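Side-chain contacts in cyclopropane mycolic acid synthase MmaA2 (Mycobacterium tuberculosis, PDB 1TPY), which transfers a methylene group from S-adenosylmethionine to a mycolic acid double bond, making the cis-cyclopropane rings of the mycobacterial cell envelope: residues A[6-11]-A[144-149]; A[13-18]-A[263-268]; A[121-126]-A[151-156]; A[196-201]-A[259-264]. All coordinates share one frame; numbering follows the deposited sequence.

Contact 1: residues A[6-11]-A[144-149]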
# COMPACT_ATOMS: atom_id res chain seq x y z
N THR A 6 -4.43 17.99 8.20
CA THR A 6 -3.25 18.19 7.39
C THR A 6 -2.49 16.87 7.51
O THR A 6 -2.33 16.32 8.60
CB THR A 6 -2.41 19.40 7.89
OG1 THR A 6 -2.28 19.35 9.31
CG2 THR A 6 -3.08 20.71 7.50
N PRO A 7 -2.05 16.32 6.37
CA PRO A 7 -1.31 15.06 6.27
C PRO A 7 -0.21 14.84 7.31
O PRO A 7 0.44 15.79 7.76
CB PRO A 7 -0.76 15.11 4.85
CG PRO A 7 -1.86 15.79 4.11
CD PRO A 7 -2.22 16.93 5.03
N HIS A 8 -0.02 13.58 7.70
CA HIS A 8 1.01 13.23 8.66
C HIS A 8 2.32 12.99 7.89
O HIS A 8 2.81 11.86 7.82
CB HIS A 8 0.62 11.96 9.42
CG HIS A 8 -0.60 12.13 10.28
ND1 HIS A 8 -1.70 11.30 10.19
CD2 HIS A 8 -0.87 13.01 11.27
CE1 HIS A 8 -2.59 11.67 11.08
NE2 HIS A 8 -2.12 12.70 11.75
N PHE A 9 2.86 14.06 7.31
CA PHE A 9 4.09 13.97 6.53
C PHE A 9 5.27 13.35 7.27
O PHE A 9 5.90 12.42 6.78
CB PHE A 9 4.52 15.35 6.01
CG PHE A 9 3.59 15.91 4.95
CD1 PHE A 9 2.57 16.78 5.30
CD2 PHE A 9 3.75 15.55 3.62
CE1 PHE A 9 1.71 17.28 4.33
CE2 PHE A 9 2.89 16.05 2.64
CZ PHE A 9 1.87 16.91 3.00
N GLU A 10 5.57 13.86 8.46
CA GLU A 10 6.70 13.35 9.24
C GLU A 10 6.68 11.84 9.48
O GLU A 10 7.66 11.16 9.16
CB GLU A 10 6.78 14.09 10.59
CG GLU A 10 8.07 13.81 11.36
CD GLU A 10 8.22 14.68 12.61
OE1 GLU A 10 8.19 15.93 12.47
OE2 GLU A 10 8.37 14.12 13.72
N ASP A 11 5.59 11.32 10.03
CA ASP A 11 5.49 9.88 10.30
C ASP A 11 5.69 9.01 9.07
O ASP A 11 6.44 8.04 9.11
CB ASP A 11 4.14 9.52 10.92
CG ASP A 11 4.01 10.00 12.34
OD1 ASP A 11 5.02 9.96 13.07
OD2 ASP A 11 2.89 10.39 12.73
N HIS A 144 -7.12 5.60 12.19
CA HIS A 144 -8.53 5.29 12.37
C HIS A 144 -9.40 6.55 12.44
O HIS A 144 -10.52 6.57 11.93
CB HIS A 144 -8.75 4.46 13.64
CG HIS A 144 -8.13 3.09 13.59
ND1 HIS A 144 -7.53 2.59 12.45
CD2 HIS A 144 -8.02 2.13 14.53
CE1 HIS A 144 -7.09 1.37 12.69
NE2 HIS A 144 -7.37 1.06 13.95
N ASP A 145 -8.87 7.58 13.09
CA ASP A 145 -9.60 8.84 13.25
C ASP A 145 -9.90 9.56 11.94
O ASP A 145 -10.66 10.52 11.93
CB ASP A 145 -8.83 9.76 14.19
CG ASP A 145 -7.51 10.23 13.61
OD1 ASP A 145 -6.86 9.45 12.87
OD2 ASP A 145 -7.11 11.38 13.90
N ARG A 146 -9.33 9.09 10.83
CA ARG A 146 -9.58 9.72 9.54
C ARG A 146 -10.24 8.81 8.51
O ARG A 146 -10.48 9.24 7.38
CB ARG A 146 -8.27 10.27 8.97
CG ARG A 146 -7.69 11.42 9.77
CD ARG A 146 -6.45 11.99 9.13
NE ARG A 146 -5.95 13.12 9.90
CZ ARG A 146 -4.92 13.88 9.54
NH1 ARG A 146 -4.29 13.63 8.40
NH2 ARG A 146 -4.54 14.89 10.31
N HIS A 147 -10.53 7.57 8.88
CA HIS A 147 -11.17 6.64 7.95
C HIS A 147 -12.45 7.23 7.35
O HIS A 147 -12.62 7.26 6.13
CB HIS A 147 -11.51 5.33 8.65
CG HIS A 147 -10.32 4.47 8.96
ND1 HIS A 147 -9.02 4.89 8.75
CD2 HIS A 147 -10.24 3.23 9.48
CE1 HIS A 147 -8.19 3.95 9.14
NE2 HIS A 147 -8.90 2.92 9.59
N ALA A 148 -13.34 7.69 8.23
CA ALA A 148 -14.61 8.29 7.80
C ALA A 148 -14.40 9.40 6.78
O ALA A 148 -15.02 9.41 5.72
CB ALA A 148 -15.38 8.82 9.02
N ASP A 149 -13.52 10.34 7.11
CA ASP A 149 -13.24 11.44 6.20
C ASP A 149 -12.63 10.93 4.90
O ASP A 149 -12.92 11.46 3.82
CB ASP A 149 -12.31 12.47 6.85
CG ASP A 149 -13.04 13.40 7.79
OD1 ASP A 149 -14.25 13.19 8.01
OD2 ASP A 149 -12.41 14.34 8.31

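Contact 2: residues A[13-18]-A[263-268]. With 16A (cetyl-trimethyl-ammonium), chain D; SAH (S-adenosyl-L-homocysteine), chain C.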
# COMPACT_ATOMS: atom_id res chain seq x y z
N GLN A 13 6.99 9.98 6.10
CA GLN A 13 8.30 10.25 5.50
C GLN A 13 9.45 9.58 6.26
O GLN A 13 10.45 9.19 5.65
CB GLN A 13 8.54 11.77 5.43
CG GLN A 13 7.71 12.46 4.35
CD GLN A 13 7.88 13.97 4.33
OE1 GLN A 13 7.37 14.65 3.44
NE2 GLN A 13 8.59 14.51 5.32
N ALA A 14 9.30 9.43 7.57
CA ALA A 14 10.32 8.79 8.40
C ALA A 14 10.64 7.40 7.87
O ALA A 14 11.71 6.85 8.13
CB ALA A 14 9.85 8.71 9.85
N HIS A 15 9.71 6.82 7.12
CA HIS A 15 9.93 5.50 6.55
C HIS A 15 10.31 5.56 5.07
O HIS A 15 11.40 5.14 4.69
CB HIS A 15 8.68 4.63 6.71
CG HIS A 15 8.88 3.20 6.30
ND1 HIS A 15 9.25 2.22 7.20
CD2 HIS A 15 8.83 2.60 5.09
CE1 HIS A 15 9.41 1.07 6.55
NE2 HIS A 15 9.16 1.28 5.27
N TYR A 16 9.42 6.09 4.23
CA TYR A 16 9.66 6.12 2.79
C TYR A 16 10.73 7.05 2.26
O TYR A 16 11.15 6.92 1.10
CB TYR A 16 8.35 6.37 2.04
CG TYR A 16 7.27 5.41 2.47
CD1 TYR A 16 6.37 5.75 3.47
CD2 TYR A 16 7.21 4.12 1.94
CE1 TYR A 16 5.44 4.83 3.95
CE2 TYR A 16 6.29 3.19 2.41
CZ TYR A 16 5.42 3.55 3.41
OH TYR A 16 4.52 2.63 3.89
N ASP A 17 11.19 8.00 3.06
CA ASP A 17 12.23 8.90 2.59
C ASP A 17 13.60 8.50 3.12
O ASP A 17 14.57 9.24 2.98
CB ASP A 17 11.90 10.35 2.97
CG ASP A 17 10.87 10.97 2.03
OD1 ASP A 17 10.37 12.07 2.33
OD2 ASP A 17 10.57 10.36 0.99
N LEU A 18 13.68 7.32 3.73
CA LEU A 18 14.94 6.81 4.26
C LEU A 18 16.04 6.87 3.20
O LEU A 18 17.11 7.44 3.43
CB LEU A 18 14.77 5.36 4.73
CG LEU A 18 16.03 4.73 5.32
CD1 LEU A 18 16.41 5.48 6.59
CD2 LEU A 18 15.79 3.26 5.62
N MET A 263 15.57 -6.00 8.82
CA MET A 263 15.51 -7.46 8.78
C MET A 263 14.57 -7.93 9.88
O MET A 263 13.80 -8.87 9.70
CB MET A 263 16.90 -8.08 8.99
CG MET A 263 17.85 -7.91 7.81
SD MET A 263 17.15 -8.49 6.25
CE MET A 263 17.03 -10.26 6.59
N LYS A 264 14.64 -7.26 11.03
CA LYS A 264 13.78 -7.60 12.16
C LYS A 264 12.33 -7.32 11.78
O LYS A 264 11.43 -8.11 12.09
CB LYS A 264 14.16 -6.74 13.38
CG LYS A 264 13.28 -6.96 14.61
CD LYS A 264 13.74 -6.10 15.77
CE LYS A 264 12.79 -6.18 16.96
NZ LYS A 264 13.28 -5.38 18.13
N TYR A 265 12.10 -6.21 11.09
CA TYR A 265 10.75 -5.84 10.67
C TYR A 265 10.23 -6.77 9.58
O TYR A 265 9.12 -7.28 9.68
CB TYR A 265 10.73 -4.37 10.23
CG TYR A 265 9.99 -4.04 8.94
CD1 TYR A 265 8.67 -4.44 8.73
CD2 TYR A 265 10.61 -3.27 7.95
CE1 TYR A 265 7.98 -4.09 7.56
CE2 TYR A 265 9.93 -2.90 6.78
CZ TYR A 265 8.62 -3.32 6.60
OH TYR A 265 7.97 -2.97 5.44
N LEU A 266 11.03 -7.02 8.56
CA LEU A 266 10.59 -7.88 7.47
C LEU A 266 10.28 -9.31 7.91
O LEU A 266 9.22 -9.84 7.60
CB LEU A 266 11.62 -7.89 6.33
CG LEU A 266 11.90 -6.54 5.65
CD1 LEU A 266 12.99 -6.74 4.61
CD2 LEU A 266 10.63 -5.98 5.00
N THR A 267 11.21 -9.93 8.64
CA THR A 267 11.01 -11.31 9.09
C THR A 267 9.91 -11.38 10.14
O THR A 267 9.15 -12.35 10.17
CB THR A 267 12.31 -11.91 9.67
OG1 THR A 267 12.82 -11.06 10.70
CG2 THR A 267 13.36 -12.06 8.59
N GLY A 268 9.82 -10.36 10.99
CA GLY A 268 8.78 -10.36 12.01
C GLY A 268 7.39 -10.37 11.39
O GLY A 268 6.53 -11.16 11.78
C1 16A D . 5.02 -5.29 5.04
C2 16A D . 4.42 -4.50 6.20
C3 16A D . 3.63 -5.44 7.13
C4 16A D . 2.99 -4.78 8.34
C5 16A D . 2.24 -5.84 9.17
C6 16A D . 1.54 -5.33 10.43
C7 16A D . 2.41 -4.75 11.58
C8 16A D . 1.72 -3.82 12.61
C9 16A D . 0.88 -2.65 12.06
C10 16A D . 1.64 -1.56 11.27
C11 16A D . 0.79 -0.67 10.34
C12 16A D . 1.56 0.09 9.25
C13 16A D . 1.44 -0.59 7.88
C14 16A D . 2.30 0.12 6.83
C15 16A D . 2.32 -0.78 5.58
C16 16A D . 3.30 -0.17 4.57
N1 16A D . 3.68 -0.73 3.20
C17 16A D . 4.59 -0.22 2.35
C18 16A D . 4.09 -2.18 3.31
C19 16A D . 2.44 -0.75 2.33
N SAH C . 0.84 2.09 -3.34
CA SAH C . 2.28 1.85 -3.44
CB SAH C . 3.05 2.38 -2.20
CG SAH C . 2.63 1.86 -0.82
SD SAH C . 3.61 2.55 0.53
C SAH C . 2.57 0.35 -3.62
O SAH C . 1.63 -0.45 -3.49
OXT SAH C . 3.74 -0.00 -3.88
C5' SAH C . 2.43 3.65 1.35
C4' SAH C . 2.12 4.87 0.47
O4' SAH C . 0.94 5.59 0.89
C3' SAH C . 3.25 5.89 0.43
O3' SAH C . 3.43 6.35 -0.92
C2' SAH C . 2.76 6.99 1.34
O2' SAH C . 3.41 8.24 1.05
C1' SAH C . 1.30 6.97 1.04
N9 SAH C . 0.43 7.65 2.08
C8 SAH C . 0.32 7.47 3.43
N7 SAH C . -0.54 8.22 4.05
C5 SAH C . -1.07 8.99 3.00
C6 SAH C . -2.05 10.01 2.94
N6 SAH C . -2.70 10.45 4.01
N1 SAH C . -2.33 10.56 1.71
C2 SAH C . -1.68 10.12 0.61
N3 SAH C . -0.73 9.17 0.55
C4 SAH C . -0.48 8.64 1.80

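Contact 3: residues A[121-126]-A[151-156]. With SAH (S-adenosyl-L-homocysteine), chain C.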
# COMPACT_ATOMS: atom_id res chain seq x y z
N ALA A 121 1.33 15.37 -1.58
CA ALA A 121 0.18 15.77 -0.79
C ALA A 121 -0.63 14.54 -0.37
O ALA A 121 -0.46 13.45 -0.91
CB ALA A 121 -0.70 16.71 -1.61
N GLY A 122 -1.51 14.73 0.61
CA GLY A 122 -2.32 13.62 1.06
C GLY A 122 -3.67 13.69 0.37
O GLY A 122 -3.97 14.67 -0.32
N TRP A 123 -4.49 12.66 0.54
CA TRP A 123 -5.81 12.69 -0.05
C TRP A 123 -6.57 13.83 0.61
O TRP A 123 -7.39 14.49 -0.02
CB TRP A 123 -6.57 11.37 0.21
CG TRP A 123 -6.60 10.97 1.66
CD1 TRP A 123 -5.69 10.19 2.31
CD2 TRP A 123 -7.55 11.39 2.64
NE1 TRP A 123 -6.02 10.09 3.64
CE2 TRP A 123 -7.15 10.82 3.87
CE3 TRP A 123 -8.69 12.20 2.61
CZ2 TRP A 123 -7.87 11.02 5.06
CZ3 TRP A 123 -9.40 12.40 3.79
CH2 TRP A 123 -8.98 11.82 4.99
N GLU A 124 -6.28 14.07 1.89
CA GLU A 124 -6.98 15.14 2.59
C GLU A 124 -6.81 16.51 1.94
O GLU A 124 -7.59 17.42 2.18
CB GLU A 124 -6.57 15.17 4.08
CG GLU A 124 -5.12 14.89 4.44
CD GLU A 124 -4.78 13.40 4.56
OE1 GLU A 124 -4.60 12.74 3.52
OE2 GLU A 124 -4.69 12.90 5.70
N GLN A 125 -5.81 16.64 1.07
CA GLN A 125 -5.56 17.90 0.38
C GLN A 125 -5.99 17.83 -1.09
O GLN A 125 -5.82 18.80 -1.83
CB GLN A 125 -4.07 18.24 0.44
CG GLN A 125 -3.56 18.58 1.84
CD GLN A 125 -2.04 18.62 1.91
OE1 GLN A 125 -1.47 19.46 2.60
NE2 GLN A 125 -1.39 17.71 1.20
N PHE A 126 -6.55 16.70 -1.49
CA PHE A 126 -6.99 16.51 -2.87
C PHE A 126 -8.52 16.55 -2.98
O PHE A 126 -9.22 15.86 -2.22
CB PHE A 126 -6.48 15.16 -3.37
CG PHE A 126 -6.52 15.02 -4.86
CD1 PHE A 126 -5.56 15.65 -5.65
CD2 PHE A 126 -7.51 14.26 -5.47
CE1 PHE A 126 -5.59 15.52 -7.04
CE2 PHE A 126 -7.55 14.13 -6.85
CZ PHE A 126 -6.59 14.76 -7.64
N PHE A 151 -13.14 8.02 3.23
CA PHE A 151 -14.19 7.50 2.37
C PHE A 151 -15.12 8.60 1.86
O PHE A 151 -15.55 8.57 0.71
CB PHE A 151 -15.00 6.42 3.10
CG PHE A 151 -14.23 5.15 3.33
CD1 PHE A 151 -13.92 4.73 4.62
CD2 PHE A 151 -13.80 4.38 2.25
CE1 PHE A 151 -13.19 3.56 4.83
CE2 PHE A 151 -13.07 3.21 2.46
CZ PHE A 151 -12.77 2.80 3.75
N ALA A 152 -15.41 9.58 2.71
CA ALA A 152 -16.29 10.68 2.30
C ALA A 152 -15.65 11.39 1.10
O ALA A 152 -16.33 11.72 0.13
CB ALA A 152 -16.50 11.65 3.46
N ARG A 153 -14.34 11.63 1.18
CA ARG A 153 -13.62 12.31 0.10
C ARG A 153 -13.59 11.47 -1.18
O ARG A 153 -13.83 11.98 -2.28
CB ARG A 153 -12.18 12.60 0.53
CG ARG A 153 -11.41 13.44 -0.49
CD ARG A 153 -12.09 14.78 -0.69
NE ARG A 153 -12.13 15.55 0.54
CZ ARG A 153 -11.08 16.17 1.07
NH1 ARG A 153 -9.90 16.12 0.47
NH2 ARG A 153 -11.21 16.82 2.22
N ALA A 154 -13.29 10.18 -1.03
CA ALA A 154 -13.23 9.27 -2.17
C ALA A 154 -14.60 9.25 -2.84
O ALA A 154 -14.70 9.25 -4.06
CB ALA A 154 -12.85 7.88 -1.70
N HIS A 155 -15.64 9.23 -2.01
CA HIS A 155 -17.02 9.19 -2.49
C HIS A 155 -17.35 10.52 -3.16
O HIS A 155 -18.04 10.57 -4.18
CB HIS A 155 -17.95 8.93 -1.29
CG HIS A 155 -19.36 8.58 -1.67
ND1 HIS A 155 -20.27 9.51 -2.11
CD2 HIS A 155 -20.00 7.39 -1.68
CE1 HIS A 155 -21.42 8.92 -2.37
NE2 HIS A 155 -21.28 7.63 -2.12
N LYS A 156 -16.83 11.60 -2.60
CA LYS A 156 -17.06 12.93 -3.13
C LYS A 156 -16.44 13.13 -4.52
O LYS A 156 -17.10 13.64 -5.42
CB LYS A 156 -16.51 13.99 -2.17
CG LYS A 156 -16.83 15.43 -2.55
CD LYS A 156 -18.34 15.67 -2.49
CE LYS A 156 -18.69 17.15 -2.61
NZ LYS A 156 -20.16 17.39 -2.45
N SAH C . 0.84 2.09 -3.34
CA SAH C . 2.28 1.85 -3.44
CB SAH C . 3.05 2.38 -2.20
CG SAH C . 2.63 1.86 -0.82
SD SAH C . 3.61 2.55 0.53
C SAH C . 2.57 0.35 -3.62
O SAH C . 1.63 -0.45 -3.49
OXT SAH C . 3.74 -0.00 -3.88
C5' SAH C . 2.43 3.65 1.35
C4' SAH C . 2.12 4.87 0.47
O4' SAH C . 0.94 5.59 0.89
C3' SAH C . 3.25 5.89 0.43
O3' SAH C . 3.43 6.35 -0.92
C2' SAH C . 2.76 6.99 1.34
O2' SAH C . 3.41 8.24 1.05
C1' SAH C . 1.30 6.97 1.04
N9 SAH C . 0.43 7.65 2.08
C8 SAH C . 0.32 7.47 3.43
N7 SAH C . -0.54 8.22 4.05
C5 SAH C . -1.07 8.99 3.00
C6 SAH C . -2.05 10.01 2.94
N6 SAH C . -2.70 10.45 4.01
N1 SAH C . -2.33 10.56 1.71
C2 SAH C . -1.68 10.12 0.61
N3 SAH C . -0.73 9.17 0.55
C4 SAH C . -0.48 8.64 1.80

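Contact 4: residues A[196-201]-A[259-264]. With 16A (cetyl-trimethyl-ammonium), chain D.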
# COMPACT_ATOMS: atom_id res chain seq x y z
N ALA A 196 5.48 0.22 15.41
CA ALA A 196 4.95 1.56 15.62
C ALA A 196 6.01 2.56 16.06
O ALA A 196 5.87 3.76 15.84
CB ALA A 196 3.84 1.51 16.64
N THR A 197 7.08 2.07 16.67
CA THR A 197 8.14 2.95 17.15
C THR A 197 9.31 3.15 16.20
O THR A 197 9.82 4.27 16.07
CB THR A 197 8.69 2.42 18.51
OG1 THR A 197 7.65 2.44 19.48
CG2 THR A 197 9.85 3.28 18.99
N GLU A 198 9.74 2.09 15.51
CA GLU A 198 10.89 2.20 14.62
C GLU A 198 10.63 2.00 13.13
O GLU A 198 11.51 2.26 12.32
CB GLU A 198 11.98 1.21 15.05
CG GLU A 198 12.24 1.15 16.56
CD GLU A 198 13.41 0.24 16.91
OE1 GLU A 198 13.41 -0.32 18.03
OE2 GLU A 198 14.33 0.09 16.07
N ILE A 199 9.43 1.55 12.77
CA ILE A 199 9.14 1.28 11.37
C ILE A 199 8.04 2.13 10.75
O ILE A 199 8.27 2.84 9.77
CB ILE A 199 8.78 -0.22 11.16
CG1 ILE A 199 9.82 -1.10 11.87
CG2 ILE A 199 8.72 -0.54 9.68
CD1 ILE A 199 11.25 -0.90 11.37
N PHE A 200 6.84 2.02 11.31
CA PHE A 200 5.69 2.76 10.80
C PHE A 200 4.99 3.60 11.85
O PHE A 200 3.88 3.28 12.27
CB PHE A 200 4.67 1.80 10.19
CG PHE A 200 5.18 1.07 8.98
CD1 PHE A 200 5.20 -0.33 8.96
CD2 PHE A 200 5.63 1.77 7.87
CE1 PHE A 200 5.67 -1.01 7.84
CE2 PHE A 200 6.09 1.09 6.74
CZ PHE A 200 6.11 -0.30 6.73
N PRO A 201 5.62 4.69 12.30
CA PRO A 201 4.94 5.51 13.31
C PRO A 201 3.59 5.93 12.72
O PRO A 201 3.49 6.19 11.52
CB PRO A 201 5.88 6.70 13.48
CG PRO A 201 7.23 6.09 13.23
CD PRO A 201 6.98 5.19 12.04
N TYR A 259 20.12 -1.89 8.95
CA TYR A 259 20.03 -3.20 8.31
C TYR A 259 19.26 -4.15 9.22
O TYR A 259 18.26 -4.74 8.81
CB TYR A 259 21.42 -3.77 8.05
CG TYR A 259 21.38 -5.23 7.65
CD1 TYR A 259 20.98 -5.61 6.37
CD2 TYR A 259 21.69 -6.23 8.57
CE1 TYR A 259 20.87 -6.95 6.02
CE2 TYR A 259 21.59 -7.57 8.23
CZ TYR A 259 21.18 -7.93 6.96
OH TYR A 259 21.09 -9.25 6.61
N GLU A 260 19.73 -4.29 10.46
CA GLU A 260 19.10 -5.18 11.43
C GLU A 260 17.66 -4.76 11.74
O GLU A 260 16.79 -5.61 11.93
CB GLU A 260 19.92 -5.25 12.72
CG GLU A 260 21.31 -5.87 12.56
CD GLU A 260 21.28 -7.34 12.12
OE1 GLU A 260 22.36 -7.88 11.80
OE2 GLU A 260 20.19 -7.96 12.11
N ARG A 261 17.41 -3.45 11.79
CA ARG A 261 16.07 -2.96 12.06
C ARG A 261 15.09 -3.46 10.99
O ARG A 261 14.02 -3.98 11.32
CB ARG A 261 16.07 -1.43 12.11
CG ARG A 261 14.69 -0.81 12.34
CD ARG A 261 14.81 0.43 13.21
NE ARG A 261 15.62 1.47 12.59
CZ ARG A 261 16.54 2.18 13.23
NH1 ARG A 261 16.78 1.97 14.52
NH2 ARG A 261 17.22 3.12 12.59
N TYR A 262 15.46 -3.31 9.72
CA TYR A 262 14.60 -3.76 8.64
C TYR A 262 14.48 -5.28 8.54
O TYR A 262 13.41 -5.80 8.22
CB TYR A 262 15.04 -3.15 7.31
CG TYR A 262 14.42 -1.78 7.08
CD1 TYR A 262 14.77 -0.69 7.87
CD2 TYR A 262 13.42 -1.61 6.12
CE1 TYR A 262 14.13 0.55 7.73
CE2 TYR A 262 12.78 -0.38 5.96
CZ TYR A 262 13.14 0.70 6.77
OH TYR A 262 12.51 1.92 6.61
N MET A 263 15.57 -6.00 8.82
CA MET A 263 15.51 -7.46 8.78
C MET A 263 14.57 -7.93 9.88
O MET A 263 13.80 -8.87 9.70
CB MET A 263 16.90 -8.08 8.99
CG MET A 263 17.85 -7.91 7.81
SD MET A 263 17.15 -8.49 6.25
CE MET A 263 17.03 -10.26 6.59
N LYS A 264 14.64 -7.26 11.03
CA LYS A 264 13.78 -7.60 12.16
C LYS A 264 12.33 -7.32 11.78
O LYS A 264 11.43 -8.11 12.09
CB LYS A 264 14.16 -6.74 13.38
CG LYS A 264 13.28 -6.96 14.61
CD LYS A 264 13.74 -6.10 15.77
CE LYS A 264 12.79 -6.18 16.96
NZ LYS A 264 13.28 -5.38 18.13
C1 16A D . 5.02 -5.29 5.04
C2 16A D . 4.42 -4.50 6.20
C3 16A D . 3.63 -5.44 7.13
C4 16A D . 2.99 -4.78 8.34
C5 16A D . 2.24 -5.84 9.17
C6 16A D . 1.54 -5.33 10.43
C7 16A D . 2.41 -4.75 11.58
C8 16A D . 1.72 -3.82 12.61
C9 16A D . 0.88 -2.65 12.06
C10 16A D . 1.64 -1.56 11.27
C11 16A D . 0.79 -0.67 10.34
C12 16A D . 1.56 0.09 9.25
C13 16A D . 1.44 -0.59 7.88
C14 16A D . 2.30 0.12 6.83
C15 16A D . 2.32 -0.78 5.58
C16 16A D . 3.30 -0.17 4.57
N1 16A D . 3.68 -0.73 3.20
C17 16A D . 4.59 -0.22 2.35
C18 16A D . 4.09 -2.18 3.31
C19 16A D . 2.44 -0.75 2.33
O HOH W 1 15.08 -2.71 17.63
O HOH W 2 17.01 -0.04 16.36

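Contact 1: residues A[6-11]-A[144-149]
The guanidinium of R146 lies flat against the imidazole of H8, their centres 4.0 Å apart and their planes differing by 16°. Seen from R146 the overlap is central, H8 CE1 sitting 3.6 Å from R146 CZ; seen from H8 it is offset, with R146 NH1 toward the rim of one ring face. T6 O occupies the edge of the same guanidinium, in its plane. R146 NH2 bonds to it at 3.1 Å with an N-H...O angle of 155°, from above the carbonyl plane, and R146 NH1 adds a weak bond to T6 O at 3.3 Å. An R146 chain extended from CG to NE spans the gap to H8, which comes from the opposite direction, centres an inverse gamma turn and holds the N-cap position of helix 9-16. The strongest polar partner of R146 is outside the two segments: NH1 forms a salt bridge with OE2 of E124, which belongs to the S-adenosylmethionine site. One cation therefore has a carbonyl at its edge, a carboxylate on NH1 and a ring over one face, which should fix its rotation and tie the N-terminal segment to the cofactor site; such stacking probably suits a neutral imidazole better than a protonated one.

Contact 2: residues A[13-18]-A[263-268]
H15 NE2 and Y265 OH are both hydrogen-bonded to one atom, the hydroxyl OH of Y33, an S-adenosylmethionine-binding residue that joins two rings otherwise meeting only by carbon. H15 ND1 is engaged as well, by I199 O, so both imidazole nitrogens are satisfied and the ring cannot easily flip. The direct touch is H15 CE1 to Y265 CE2 at 4.0 Å. Y265 CE2 comes in at the edge of the imidazole, near its plane, but the encounter is oblique on the tyrosine side: the planes stand at 79° and the centroids are 6.0 Å apart. With CG anti to the backbone N (chi1 -173°), H15 extends from helix 9-16 toward Y265, which arrives from the opposite direction on helix 256-275. Y265 takes an unusual chi1 of 135°, well away from a staggered value, and L266 CD2 packs over one face of its ring, toward the rim. Next to H15, the ring of Y16 is sandwiched: H15 CD2 lies over one face and C3' of S-adenosylhomocysteine over the other. Y16 CE2 comes within 3.3 Å of the cofactor SD, and Y16 OH, hydrogen-bonded to H141 NE2, is 3.1 Å from C16 of the cetyl-trimethyl-ammonium. At the tail end of that surfactant, Y265 OH is 3.8 Å from its C1. The buried imidazole nitrogens and tyrosine hydroxyls all have partners, among them a backbone carbonyl; the Y16 oxygen probably suits the positive trimethylammonium head, while Y265 borders the tail, beside the likely active-site residue C269.

Contact 3: residues A[121-126]-A[151-156]
R153 NH1 donates to two backbone carbonyls at the turn of 121-126: F126 O at 2.8 Å and E124 O at 3.2 Å. The E124 bond is the straighter, with an N-H...O angle of 167°, and its acceptor lies in the guanidinium plane; F126 O is tilted from that plane. Neither carbonyl is met along a lone pair, because the nitrogen sits above both carbonyl planes. W123 O is also close, 3.0 Å from R153 NH1, but the angle is too poor for a bond, and this oxygen instead receives F126 N in the 3-10 turn. R153 reaches the carbonyls by folding back at chi2 and chi3, each near 61°. Across the turn from R153, the same residues read the adenine of S-adenosylhomocysteine. The backbone N of W123 donates to its N1 at 3.2 Å. Its amino group N6 donates to E124 OE1 at 3.0 Å, almost linearly at 172°, while E124 OE2 is engaged by R146. Carbon packing completes the contact: W123 CE3 lies 4.1 Å from R153 CB, the two side chains crossing obliquely. The indole also meets F150 edge-to-face and touches I71, and F126 turns inward onto L69, V91 and L93 of the sheet. A loop following strand 116-120 that pairs a backbone N-H with adenine N1 and an acidic side chain with N6 is the adenine-recognition site of the Rossmann-like S-adenosylmethionine-dependent methyltransferases, here bonded to helix 147-157 through R153.

Contact 4: residues A[196-201]-A[259-264]
E198 and R261 are brought together by unlike chains: beyond CG the glutamate runs straight out (chi2 -175°), while the arginine turns at chi2, which at 144° is away from a staggered value, and bends again at chi3, 62°. These turns lay the aliphatic part of R261 beside the carboxylate, so that E198 OE2 is only 2.9 Å from R261 CD, a tight approach. The charged ends meet less closely. E198 OE2 and R261 NH1 form a salt bridge whose hydrogen bond is weak at 3.5 Å, the oxygen lying at the edge of the guanidinium and the two planes steeply inclined. Water fills in: one molecule donates to E198 OE2 at 2.7 Å and weakly accepts from R261 NH1, and a second donates to E198 OE1 at 2.9 Å while accepting from K264 NZ at 3.3 Å. R261 NH1 has a further long, weak ion pair with E257, and K264 makes a cation-pi contact with F194. Deeper in the contact, I199 CD1 reaches R261 CG at 3.6 Å, the two side chains sliding past each other in opposite directions. I199 CG2 packs 3.5 Å above one face of F200, toward the rim, and the opposite face carries C14 of the cetyl-trimethyl-ammonium over its centre; F200 CZ is 3.5 Å from C16 of the same detergent. The join between helices 186-199 and 256-275 therefore grades from a hydrated, weakly bonded ion pair outside to hydrocarbon inside, and since water shares the carboxylate, the electrostatic tie is probably modest, with I199 and F200 leading inward to the detergent, which F200 touches.

From the N terminus, residues 6-11 close a long loop onto 144-149 in contact 1, and the closely following 13-18 close a longer one onto 263-268 in contact 2; the two loops cross. Contact 3, joining 121-126 to 151-156, crosses contact 1 and is nested inside contact 2. Contact 4 opens only after contacts 1 and 3 have closed and ends on helix 256-275, where it shares M263 and K264 with contact 2. Contacts 1 and 3 tie the N-terminal segment and helix 147-157 to the adenine end of the cofactor site. Contacts 2 and 4, centres about 5 Å apart, join helices 9-16, 186-199 and 256-275 around the detergent-binding pocket.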